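Local coordinates for protein NUDIX hydrolase (Alicyclobacillus acidocaldarius subsp. acidocaldarius, PDB 3QSJ) that probably hydrolyses phosphorus-containing acid anhydrides with the help of divalent metal ions, as a member of the Nudix family, and binds calcium in this crystal, at residues 24-29 with 205-210; 82-87 with 111-116. All blocks are in the same frame, centred on the assembly; numbering follows the deposited sequence.

Contact 1: 24-29 with 205-210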
# COMPACT_ATOMS: atom_id res chain seq x y z
N ILE A 24 -11.35 -2.18 12.99
CA ILE A 24 -10.32 -2.50 12.00
C ILE A 24 -9.04 -1.75 12.37
O ILE A 24 -9.08 -0.56 12.69
CB ILE A 24 -10.81 -2.10 10.60
CG1 ILE A 24 -12.02 -2.98 10.21
CG2 ILE A 24 -9.66 -2.23 9.58
CD1 ILE A 24 -12.78 -2.62 8.90
N GLU A 25 -7.90 -2.43 12.21
CA GLU A 25 -6.57 -1.84 12.37
C GLU A 25 -5.93 -1.82 11.01
O GLU A 25 -6.26 -2.66 10.18
CB GLU A 25 -5.72 -2.68 13.34
CG GLU A 25 -6.32 -2.55 14.72
CD GLU A 25 -5.77 -3.45 15.79
OE1 GLU A 25 -4.85 -4.25 15.50
OE2 GLU A 25 -6.26 -3.33 16.95
N VAL A 26 -4.96 -0.91 10.80
CA VAL A 26 -4.37 -0.69 9.47
C VAL A 26 -2.89 -0.35 9.63
O VAL A 26 -2.53 0.22 10.67
CB VAL A 26 -5.16 0.45 8.75
CG1 VAL A 26 -5.15 1.79 9.55
CG2 VAL A 26 -4.71 0.64 7.31
N LEU A 27 -2.04 -0.67 8.62
CA LEU A 27 -0.64 -0.36 8.69
C LEU A 27 -0.45 1.06 8.17
O LEU A 27 -0.83 1.40 7.02
CB LEU A 27 0.18 -1.32 7.82
CG LEU A 27 0.49 -2.68 8.41
CD1 LEU A 27 1.21 -3.54 7.38
CD2 LEU A 27 1.41 -2.53 9.66
N VAL A 28 0.16 1.88 8.98
CA VAL A 28 0.45 3.23 8.52
C VAL A 28 1.91 3.46 8.72
O VAL A 28 2.55 2.76 9.53
CB VAL A 28 -0.41 4.32 9.20
CG1 VAL A 28 -1.87 4.23 8.77
CG2 VAL A 28 -0.28 4.27 10.73
N VAL A 29 2.44 4.45 8.02
CA VAL A 29 3.85 4.86 8.17
C VAL A 29 3.93 6.38 8.33
O VAL A 29 3.00 7.08 7.94
CB VAL A 29 4.70 4.39 6.98
CG1 VAL A 29 4.65 2.84 6.86
CG2 VAL A 29 4.24 5.06 5.67
N LYS A 205 -11.80 7.12 7.40
CA LYS A 205 -13.23 7.26 7.70
C LYS A 205 -14.01 6.06 7.16
O LYS A 205 -14.94 5.58 7.84
CB LYS A 205 -13.82 8.54 7.07
CG LYS A 205 -13.33 9.84 7.66
CD LYS A 205 -13.99 11.01 6.91
CE LYS A 205 -13.55 12.35 7.43
NZ LYS A 205 -13.68 13.42 6.41
N ALA A 206 -13.62 5.54 5.95
CA ALA A 206 -14.31 4.38 5.33
C ALA A 206 -14.09 3.17 6.20
O ALA A 206 -15.02 2.43 6.46
CB ALA A 206 -13.77 4.11 3.91
N LEU A 207 -12.86 2.96 6.67
CA LEU A 207 -12.53 1.84 7.58
C LEU A 207 -13.28 1.95 8.93
O LEU A 207 -13.79 0.94 9.44
CB LEU A 207 -11.03 1.85 7.83
CG LEU A 207 -10.14 1.44 6.64
CD1 LEU A 207 -8.66 1.48 7.05
CD2 LEU A 207 -10.54 0.05 6.11
N VAL A 208 -13.42 3.16 9.48
CA VAL A 208 -14.15 3.34 10.75
C VAL A 208 -15.63 2.96 10.61
O VAL A 208 -16.20 2.38 11.56
CB VAL A 208 -13.92 4.77 11.31
CG1 VAL A 208 -14.86 5.11 12.50
CG2 VAL A 208 -12.46 4.96 11.72
N ALA A 209 -16.24 3.26 9.45
CA ALA A 209 -17.67 2.97 9.19
C ALA A 209 -17.90 1.49 8.94
O ALA A 209 -19.03 1.03 8.98
CB ALA A 209 -18.15 3.76 7.98
N CYS A 210 -16.83 0.76 8.65
CA CYS A 210 -16.89 -0.64 8.31
C CYS A 210 -16.84 -1.59 9.52
O CYS A 210 -15.94 -1.47 10.32
CB CYS A 210 -15.78 -0.96 7.32
SG CYS A 210 -16.04 -2.50 6.45
O HOH W 1 -13.52 -0.30 12.11

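Contact 2: 82-87 with 111-116. With CA (calcium ion), chain B.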
# COMPACT_ATOMS: atom_id res chain seq x y z
N GLU A 82 5.96 -1.38 -3.26
CA GLU A 82 6.26 -0.23 -2.40
C GLU A 82 6.07 -0.65 -0.94
O GLU A 82 6.88 -0.30 -0.07
CB GLU A 82 5.33 0.93 -2.76
CG GLU A 82 5.69 1.60 -4.08
CD GLU A 82 6.92 2.50 -4.07
OE1 GLU A 82 7.28 3.00 -2.98
OE2 GLU A 82 7.47 2.79 -5.16
N THR A 83 5.05 -1.50 -0.68
CA THR A 83 4.80 -2.00 0.66
C THR A 83 5.99 -2.89 1.12
O THR A 83 6.43 -2.78 2.27
CB THR A 83 3.46 -2.78 0.71
OG1 THR A 83 2.41 -1.85 0.37
CG2 THR A 83 3.19 -3.35 2.09
N ALA A 84 6.51 -3.75 0.23
CA ALA A 84 7.62 -4.65 0.60
C ALA A 84 8.82 -3.78 0.94
O ALA A 84 9.53 -4.03 1.92
CB ALA A 84 7.93 -5.59 -0.57
N GLU A 85 9.04 -2.74 0.14
CA GLU A 85 10.19 -1.86 0.38
C GLU A 85 10.08 -1.17 1.72
O GLU A 85 11.07 -1.02 2.40
CB GLU A 85 10.27 -0.77 -0.70
CG GLU A 85 10.59 -1.32 -2.09
CD GLU A 85 10.51 -0.26 -3.17
OE1 GLU A 85 10.33 0.93 -2.83
OE2 GLU A 85 10.60 -0.62 -4.37
N GLU A 86 8.87 -0.69 2.06
CA GLU A 86 8.69 0.15 3.24
C GLU A 86 8.59 -0.61 4.54
O GLU A 86 9.18 -0.17 5.54
CB GLU A 86 7.43 1.02 2.99
CG GLU A 86 7.69 2.09 1.95
CD GLU A 86 6.48 2.98 1.76
OE1 GLU A 86 5.91 3.43 2.78
OE2 GLU A 86 6.16 3.27 0.59
N ILE A 87 7.89 -1.74 4.55
CA ILE A 87 7.66 -2.48 5.81
C ILE A 87 8.18 -3.91 5.84
O ILE A 87 7.99 -4.59 6.86
CB ILE A 87 6.18 -2.34 6.27
CG1 ILE A 87 5.24 -2.96 5.22
CG2 ILE A 87 5.83 -0.84 6.54
CD1 ILE A 87 4.46 -4.18 5.54
N ALA A 111 16.64 -4.81 2.19
CA ALA A 111 17.66 -3.82 1.77
C ALA A 111 17.88 -3.86 0.25
O ALA A 111 17.91 -2.81 -0.39
CB ALA A 111 18.98 -4.09 2.50
N ASP A 112 17.99 -5.08 -0.32
CA ASP A 112 18.16 -5.33 -1.76
C ASP A 112 16.96 -4.82 -2.56
O ASP A 112 17.15 -4.31 -3.66
CB ASP A 112 18.35 -6.83 -2.03
CG ASP A 112 19.76 -7.32 -1.76
OD1 ASP A 112 20.62 -6.48 -1.40
OD2 ASP A 112 20.00 -8.53 -1.88
N LEU A 113 15.73 -4.96 -2.03
CA LEU A 113 14.54 -4.45 -2.74
C LEU A 113 14.54 -2.93 -2.76
O LEU A 113 14.04 -2.34 -3.71
CB LEU A 113 13.25 -4.90 -2.07
CG LEU A 113 12.85 -6.35 -2.07
CD1 LEU A 113 11.33 -6.45 -1.85
CD2 LEU A 113 13.21 -7.07 -3.35
N CYS A 114 15.12 -2.28 -1.72
CA CYS A 114 15.17 -0.81 -1.66
C CYS A 114 16.21 -0.16 -2.60
O CYS A 114 16.20 1.07 -2.79
CB CYS A 114 15.29 -0.32 -0.22
SG CYS A 114 13.85 -0.77 0.80
N LYS A 115 17.06 -1.00 -3.23
CA LYS A 115 18.01 -0.54 -4.24
C LYS A 115 17.22 -0.18 -5.53
O LYS A 115 17.77 0.42 -6.43
CB LYS A 115 19.07 -1.61 -4.55
CG LYS A 115 20.01 -1.90 -3.38
CD LYS A 115 20.88 -3.13 -3.65
CE LYS A 115 22.11 -3.21 -2.77
NZ LYS A 115 21.78 -3.54 -1.36
N GLY A 116 15.94 -0.55 -5.56
CA GLY A 116 15.06 -0.26 -6.68
C GLY A 116 15.37 -1.07 -7.92
O GLY A 116 15.82 -2.22 -7.83
CA CA B . 7.26 4.36 -1.05
O HOH W 2 11.75 -2.91 -4.99
O HOH W 3 9.25 2.87 -0.96
O HOH W 4 8.25 5.82 -2.57

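Contact 1: 24-29 with 205-210
The backbones of I24 and L207 come within 6.6 Å of each other, measured CA to CA, where the start of strand segment 24-29 faces the last part of helix 198-209. A few aliphatic side chains, not direct hydrogen bonds, seat the helix on the sheet here. I24, V26, L207 and C210 all direct their CB atoms toward the opposing segment. L207 acts as a fork between the two strand residues: its CD1 meets CB of V26 at 4.0 Å, while its CD2 lies 4.2 Å from CG2 of I24. The V26 and L207 side chains cross at roughly a right angle. I24 uses its other branch to reach further along the helix. With chi2 extended (172°), CG1 carries CD1 into the helix end, where CD1 packs 3.8 Å from CB of C210 and also rests against the carbonyl oxygens of L207 and C210.

Polar backbone atoms at this edge are joined through a water molecule. It accepts from I24 N at 3.0 Å and lies within hydrogen-bonding distance of L207 O, also 3.0 Å away. The same carbonyl takes the N-H of C210 at 3.1 Å, so it serves the turn that closes the helix and probably receives a proton from the water as well.

Around this buried patch, I16 of strand 7-18 touches I24, V26 and L207. A182, the first residue of helix 182-190, also packs on L207, and strand 174-181 pairs with segment 24-29 in the mixed sheet.

Contact 2: 82-87 with 111-116
A helix-to-helix contact, part apolar and part water-mediated, joins A84 and E85 of the Nudix helix to L113 of helix 107-113 and the following C114. Residues 82-87, with R81 just before them, fall in the REXXEEXG core of the Nudix box, the metal-binding signature of this family. The apolar part is simple: CB of A84 meets CD1 of L113 at 3.7 Å.

E85 lies beside this pair. Its chain runs extended beyond CG (chi2 173°), which carries the carboxylate past the L113 carbonyl without direct bonding. Water fills the link instead, donating to E85 OE2 at 2.6 Å and to L113 O at 2.7 Å. The same OE2 forms a salt bridge with R81, one helical turn earlier, so water and arginine together fix the carboxylate.

The other oxygen faces the metal site. E85 OE1 accepts from a second water at 2.9 Å, and that water is a calcium ligand, which makes E85 a second-shell residue. The first shell includes E82 OE1, 2.4 Å from the calcium, with E86 OE2 and the carbonyl oxygen of G46.

On the main-chain side, E85 O receives a hydrogen bond from Q110 NE2, and the sulfur of C114 comes close to it, with SG 3.2 Å from E85 O.

Overall arrangement
Contacts 1 and 2 lie on opposite sides of the chain's centre, their centres about 23 Å apart. Along the chain, segment 24-29 comes first, then both halves of contact 2, then segment 205-210, so contact 1 spans a stretch that includes the whole of contact 2. The strand 24-31 links them. Its beginning carries helix 198-209, while L27 and V29 pack on I87, with V29 also against E86, in the Nudix helix 72-87. The mixed sheet thus lies between two helical layers, as in the alpha/beta/alpha sandwich of Nudix enzymes. Only contact 2 holds calcium ligands; contact 1 is structural packing away from the metal.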